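Local structure of putative cytochrome P450 154A1 (Streptomyces coelicolor, 1ODO) at residues M114-E119 / M362-L366; D252-H256 / N396-L401. The protein is a haem-binding member of the cytochrome P450 family, mainly helical, holding protoporphyrin IX with iron and 4-phenyl-1H-imidazole in its interior. All coordinates share one frame; numbering follows the deposited sequence.

Contact 1: residues M114-E119 / M362-L366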
loop_
_atom_site.group_PDB
_atom_site.type_symbol
_atom_site.label_atom_id
_atom_site.label_comp_id
_atom_site.label_asym_id
_atom_site.label_seq_id
_atom_site.Cartn_x
_atom_site.Cartn_y
_atom_site.Cartn_z
ATOM N N MET A 114 11.862 -6.115 16.382
ATOM C CA MET A 114 12.130 -6.755 15.096
ATOM C C MET A 114 13.287 -6.121 14.330
ATOM O O MET A 114 13.769 -6.691 13.353
ATOM C CB MET A 114 10.895 -6.682 14.197
ATOM C CG MET A 114 9.682 -7.423 14.687
ATOM S SD MET A 114 8.342 -7.193 13.503
ATOM C CE MET A 114 8.947 -8.198 12.129
ATOM N N ARG A 115 13.724 -4.943 14.760
ATOM C CA ARG A 115 14.817 -4.264 14.075
ATOM C C ARG A 115 16.023 -5.141 13.738
ATOM O O ARG A 115 16.458 -5.176 12.590
ATOM C CB ARG A 115 15.260 -3.030 14.870
ATOM C CG ARG A 115 16.273 -2.152 14.140
ATOM C CD ARG A 115 16.483 -0.828 14.866
ATOM N NE ARG A 115 15.327 0.058 14.740
ATOM C CZ ARG A 115 15.106 0.858 13.699
ATOM N NH1 ARG A 115 15.968 0.888 12.689
ATOM N NH2 ARG A 115 14.020 1.621 13.661
ATOM N N PRO A 116 16.571 -5.871 14.724
ATOM C CA PRO A 116 17.730 -6.723 14.439
ATOM C C PRO A 116 17.472 -7.725 13.318
ATOM O O PRO A 116 18.310 -7.909 12.436
ATOM C CB PRO A 116 17.991 -7.408 15.778
ATOM C CG PRO A 116 17.555 -6.369 16.764
ATOM C CD PRO A 116 16.250 -5.897 16.161
ATOM N N ALA A 117 16.310 -8.369 13.353
ATOM C CA ALA A 117 15.965 -9.346 12.329
ATOM C C ALA A 117 15.829 -8.681 10.965
ATOM O O ALA A 117 16.333 -9.190 9.966
ATOM C CB ALA A 117 14.666 -10.064 12.698
ATOM N N VAL A 118 15.150 -7.541 10.917
ATOM C CA VAL A 118 14.971 -6.841 9.649
ATOM C C VAL A 118 16.314 -6.344 9.110
ATOM O O VAL A 118 16.584 -6.450 7.916
ATOM C CB VAL A 118 13.980 -5.663 9.798
ATOM C CG1 VAL A 118 13.818 -4.933 8.460
ATOM C CG2 VAL A 118 12.629 -6.191 10.273
ATOM N N GLU A 119 17.161 -5.810 9.986
ATOM C CA GLU A 119 18.460 -5.322 9.544
ATOM C C GLU A 119 19.246 -6.467 8.912
ATOM O O GLU A 119 19.913 -6.283 7.896
ATOM C CB GLU A 119 19.259 -4.743 10.718
ATOM C CG GLU A 119 18.659 -3.488 11.319
ATOM C CD GLU A 119 19.659 -2.708 12.158
ATOM O OE1 GLU A 119 20.687 -2.271 11.596
ATOM O OE2 GLU A 119 19.415 -2.533 13.372
ATOM N N MET A 362 10.184 1.361 8.849
ATOM C CA MET A 362 11.472 0.800 9.243
ATOM C C MET A 362 12.134 0.064 8.082
ATOM O O MET A 362 13.327 0.231 7.835
ATOM C CB MET A 362 11.313 -0.149 10.434
ATOM C CG MET A 362 12.650 -0.623 10.993
ATOM S SD MET A 362 12.487 -1.549 12.530
ATOM C CE MET A 362 11.829 -3.066 11.892
ATOM N N GLU A 363 11.359 -0.747 7.366
ATOM C CA GLU A 363 11.884 -1.498 6.232
ATOM C C GLU A 363 12.549 -0.594 5.205
ATOM O O GLU A 363 13.670 -0.851 4.771
ATOM C CB GLU A 363 10.764 -2.284 5.536
ATOM C CG GLU A 363 10.313 -3.537 6.274
ATOM C CD GLU A 363 9.281 -4.331 5.490
ATOM O OE1 GLU A 363 9.448 -4.474 4.260
ATOM O OE2 GLU A 363 8.313 -4.826 6.102
ATOM N N VAL A 364 11.854 0.469 4.816
ATOM C CA VAL A 364 12.394 1.395 3.829
ATOM C C VAL A 364 13.598 2.190 4.319
ATOM O O VAL A 364 14.583 2.329 3.596
ATOM C CB VAL A 364 11.313 2.377 3.339
ATOM C CG1 VAL A 364 11.870 3.242 2.220
ATOM C CG2 VAL A 364 10.090 1.606 2.855
ATOM N N THR A 365 13.532 2.713 5.538
ATOM C CA THR A 365 14.656 3.485 6.053
ATOM C C THR A 365 15.908 2.608 6.138
ATOM O O THR A 365 16.994 3.030 5.740
ATOM C CB THR A 365 14.341 4.109 7.439
ATOM O OG1 THR A 365 14.070 3.076 8.390
ATOM C CG2 THR A 365 13.126 5.029 7.340
ATOM N N LEU A 366 15.751 1.384 6.632
ATOM C CA LEU A 366 16.881 0.465 6.750
ATOM C C LEU A 366 17.437 0.097 5.375
ATOM O O LEU A 366 18.655 0.070 5.169
ATOM C CB LEU A 366 16.460 -0.810 7.486
ATOM C CG LEU A 366 16.320 -0.705 9.007
ATOM C CD1 LEU A 366 15.847 -2.033 9.564
ATOM C CD2 LEU A 366 17.666 -0.322 9.622
#

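Contact 2: residues D252-H256 / N396-L401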
loop_
_atom_site.group_PDB
_atom_site.type_symbol
_atom_site.label_atom_id
_atom_site.label_comp_id
_atom_site.label_asym_id
_atom_site.label_seq_id
_atom_site.Cartn_x
_atom_site.Cartn_y
_atom_site.Cartn_z
ATOM N N ASP A 252 10.977 1.481 -4.132
ATOM C CA ASP A 252 11.144 1.815 -5.544
ATOM C C ASP A 252 11.207 3.336 -5.715
ATOM O O ASP A 252 12.199 3.882 -6.209
ATOM C CB ASP A 252 9.944 1.239 -6.321
ATOM C CG ASP A 252 9.893 1.679 -7.788
ATOM O OD1 ASP A 252 10.361 2.785 -8.124
ATOM O OD2 ASP A 252 9.347 0.915 -8.612
ATOM N N GLN A 253 10.143 4.014 -5.297
ATOM C CA GLN A 253 10.062 5.465 -5.407
ATOM C C GLN A 253 11.155 6.222 -4.656
ATOM O O GLN A 253 11.705 7.190 -5.182
ATOM C CB GLN A 253 8.687 5.943 -4.941
ATOM C CG GLN A 253 7.526 5.424 -5.784
ATOM C CD GLN A 253 7.486 6.014 -7.190
ATOM O OE1 GLN A 253 8.321 6.839 -7.558
ATOM N NE2 GLN A 253 6.509 5.586 -7.980
ATOM N N ALA A 254 11.478 5.790 -3.439
ATOM C CA ALA A 254 12.514 6.468 -2.663
ATOM C C ALA A 254 13.855 6.382 -3.382
ATOM O O ALA A 254 14.549 7.382 -3.542
ATOM C CB ALA A 254 12.623 5.852 -1.265
ATOM N N VAL A 255 14.220 5.181 -3.820
ATOM C CA VAL A 255 15.484 5.005 -4.520
ATOM C C VAL A 255 15.501 5.789 -5.825
ATOM O O VAL A 255 16.452 6.514 -6.107
ATOM C CB VAL A 255 15.757 3.516 -4.828
ATOM C CG1 VAL A 255 17.031 3.380 -5.655
ATOM C CG2 VAL A 255 15.894 2.742 -3.533
ATOM N N HIS A 256 14.441 5.653 -6.615
ATOM C CA HIS A 256 14.362 6.358 -7.890
ATOM C C HIS A 256 14.498 7.868 -7.723
ATOM O O HIS A 256 15.141 8.533 -8.537
ATOM C CB HIS A 256 13.050 6.025 -8.605
ATOM C CG HIS A 256 12.969 6.575 -9.995
ATOM N ND1 HIS A 256 12.455 7.822 -10.277
ATOM C CD2 HIS A 256 13.381 6.063 -11.179
ATOM C CE1 HIS A 256 12.555 8.056 -11.573
ATOM N NE2 HIS A 256 13.114 7.003 -12.144
ATOM N N ASN A 396 1.459 2.491 -7.153
ATOM C CA ASN A 396 2.282 3.531 -7.759
ATOM C C ASN A 396 3.767 3.150 -7.708
ATOM O O ASN A 396 4.446 3.365 -6.705
ATOM C CB ASN A 396 2.046 4.862 -7.032
ATOM C CG ASN A 396 2.919 5.993 -7.561
ATOM O OD1 ASN A 396 3.285 6.016 -8.736
ATOM N ND2 ASN A 396 3.232 6.954 -6.693
ATOM N N GLY A 397 4.259 2.569 -8.796
ATOM C CA GLY A 397 5.656 2.172 -8.853
ATOM C C GLY A 397 6.111 2.003 -10.289
ATOM O O GLY A 397 5.320 2.180 -11.215
ATOM N N HIS A 398 7.387 1.679 -10.477
ATOM C CA HIS A 398 7.936 1.485 -11.814
ATOM C C HIS A 398 7.948 -0.010 -12.103
ATOM O O HIS A 398 8.130 -0.816 -11.198
ATOM C CB HIS A 398 9.370 2.029 -11.904
ATOM C CG HIS A 398 9.485 3.499 -11.640
ATOM N ND1 HIS A 398 9.683 4.018 -10.378
ATOM C CD2 HIS A 398 9.415 4.562 -12.477
ATOM C CE1 HIS A 398 9.730 5.337 -10.449
ATOM N NE2 HIS A 398 9.570 5.691 -11.712
ATOM N N GLN A 399 7.750 -0.385 -13.362
ATOM C CA GLN A 399 7.750 -1.799 -13.720
ATOM C C GLN A 399 9.124 -2.406 -13.463
ATOM O O GLN A 399 9.248 -3.592 -13.154
ATOM C CB GLN A 399 7.367 -1.965 -15.191
ATOM C CG GLN A 399 5.893 -1.705 -15.463
ATOM C CD GLN A 399 5.527 -1.888 -16.925
ATOM O OE1 GLN A 399 6.017 -2.800 -17.588
ATOM N NE2 GLN A 399 4.653 -1.027 -17.428
ATOM N N ARG A 400 10.152 -1.577 -13.584
ATOM C CA ARG A 400 11.527 -2.008 -13.368
ATOM C C ARG A 400 12.361 -0.825 -12.886
ATOM O O ARG A 400 12.004 0.329 -13.121
ATOM C CB ARG A 400 12.097 -2.570 -14.671
ATOM C CG ARG A 400 11.916 -1.646 -15.863
ATOM C CD ARG A 400 11.978 -2.392 -17.199
ATOM N NE ARG A 400 13.232 -3.117 -17.381
ATOM C CZ ARG A 400 13.478 -4.324 -16.882
ATOM N NH1 ARG A 400 12.550 -4.951 -16.171
ATOM N NH2 ARG A 400 14.655 -4.902 -17.087
ATOM N N LEU A 401 13.462 -1.114 -12.199
ATOM C CA LEU A 401 14.343 -0.070 -11.688
ATOM C C LEU A 401 15.783 -0.499 -11.953
ATOM O O LEU A 401 16.500 -0.915 -11.039
ATOM C CB LEU A 401 14.113 0.136 -10.186
ATOM C CG LEU A 401 14.822 1.333 -9.541
ATOM C CD1 LEU A 401 14.439 2.622 -10.261
ATOM C CD2 LEU A 401 14.445 1.421 -8.076
#

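Contact 1: residues M114-E119 / M362-L366
Two helices of the P450 helical core meet where Met362 and Leu366 of helix 357-374 reach across to Arg115, Val118 and Glu119 of helix 108-131. The axes of the two short segments come within 10.5 Å and cross at -48°, and no hydrogen bond joins them; the contact rests on van der Waals packing, including a sulfur over a guanidinium. Met362 has its CG anti to the backbone N (chi1 -173°), which sends the chain straight out toward the other helix; a bend at chi3 (74°) then sets the methyl down beside Val118, with CE 3.6 Å from CG2. Its sulfur stays behind under the guanidinium of Arg115: SD is 3.7 Å from CZ and lies over one face of the flat group, displaced toward the rim. Arg115 gets there by a bend of its own about the CG-CD bond (chi3), and its aliphatic CB also rests near the sulfur. In family terms the pair matches the D and L helices of the four-helix core of P450s. The neighbours fit this assignment: Met114 packs on His155 and Leu156 of helix 147-157, while the side chain of Glu363 touches Pro149, Val152 and the haem. One turn beyond Met362, Leu366 opens its fork between three partners. CD1 comes within 3.6 Å of Glu119 CG and 3.7 Å of Val118 CG1, both side chains crossing the leucine at about a right angle. The other branch, CD2, lies 3.7 Å from Arg115 NH1, approaching the guanidinium obliquely.

Contact 2: residues D252-H256 / N396-L401
Asn396 faces Gln253 with its backbone carbonyl: Gln253 NE2 donates to Asn396 O over 3.3 Å, a weak bond despite its nearly straight path. The Gln253 chain bends at chi2 to bring its amide there. The Asn396 amide serves other partners, with ND2 bound to Pro287 O and to Glu286 OE1. Gly397 follows, its CA 3.6 Å from the same Gln253 NE2. At His398 the grip tightens, because one carboxylate takes both its backbone and its ring. His398 N donates to Asp252 OD2 (2.8 Å), approaching from above the carboxylate plane, whereas His398 ND1 donates to Asp252 OD1 (2.7 Å, 164°) from the syn side. Ring and carboxylate planes are only 24° apart; with OD1 close to the ring plane and the backbone N held by the same carboxylate, this His-carboxylate bond would restrain the rotation of the imidazole. Arg141 adds a salt bridge to Asp252 OD2, which would be expected to stabilise the carboxylate as an anion. The face of the His398 ring lies against His256, with centroids 4.2 Å apart and planes inclined at 31°; His398 CE1 is 3.5 Å from His256 CG, over the face of that ring but off its centre. The chain then swings away and returns at Leu401. There Leu401 CD1 meets the edge of the His256 ring, 3.7 Å from His256 CD2, and Leu401 CD2 is 4.0 Å from Val255 CG1. Helix 247-260, which corresponds to the later part of the long P450 distal helix, is thus lined by the loop that leads into strand 402-404. Leu140 of helix 140-145 touches both Val255 and Leu401, and Val255 also packs on Leu368 and Leu371 of helix 357-374.

In the fold
The contact centres lie 20 Å apart, and their nearest atoms come to about 4 Å without touching. In chain order the segments alternate: 114-119, 252-256, 362-366, 396-401. Helix 357-374 is the physical bridge. Residues 362-366 on it meet helix 108-131 in contact 1, while Val364 also packs on Val250 and Ile251 of helix 247-260, the helix carrying 252-256; later residues of helix 357-374 reach that same helix within contact 2. Contact 1 joins core helices and is the one beside the haem, and contact 2 ties that core to the C-terminal loop before strand 402-404, the middle strand of a small antiparallel sheet.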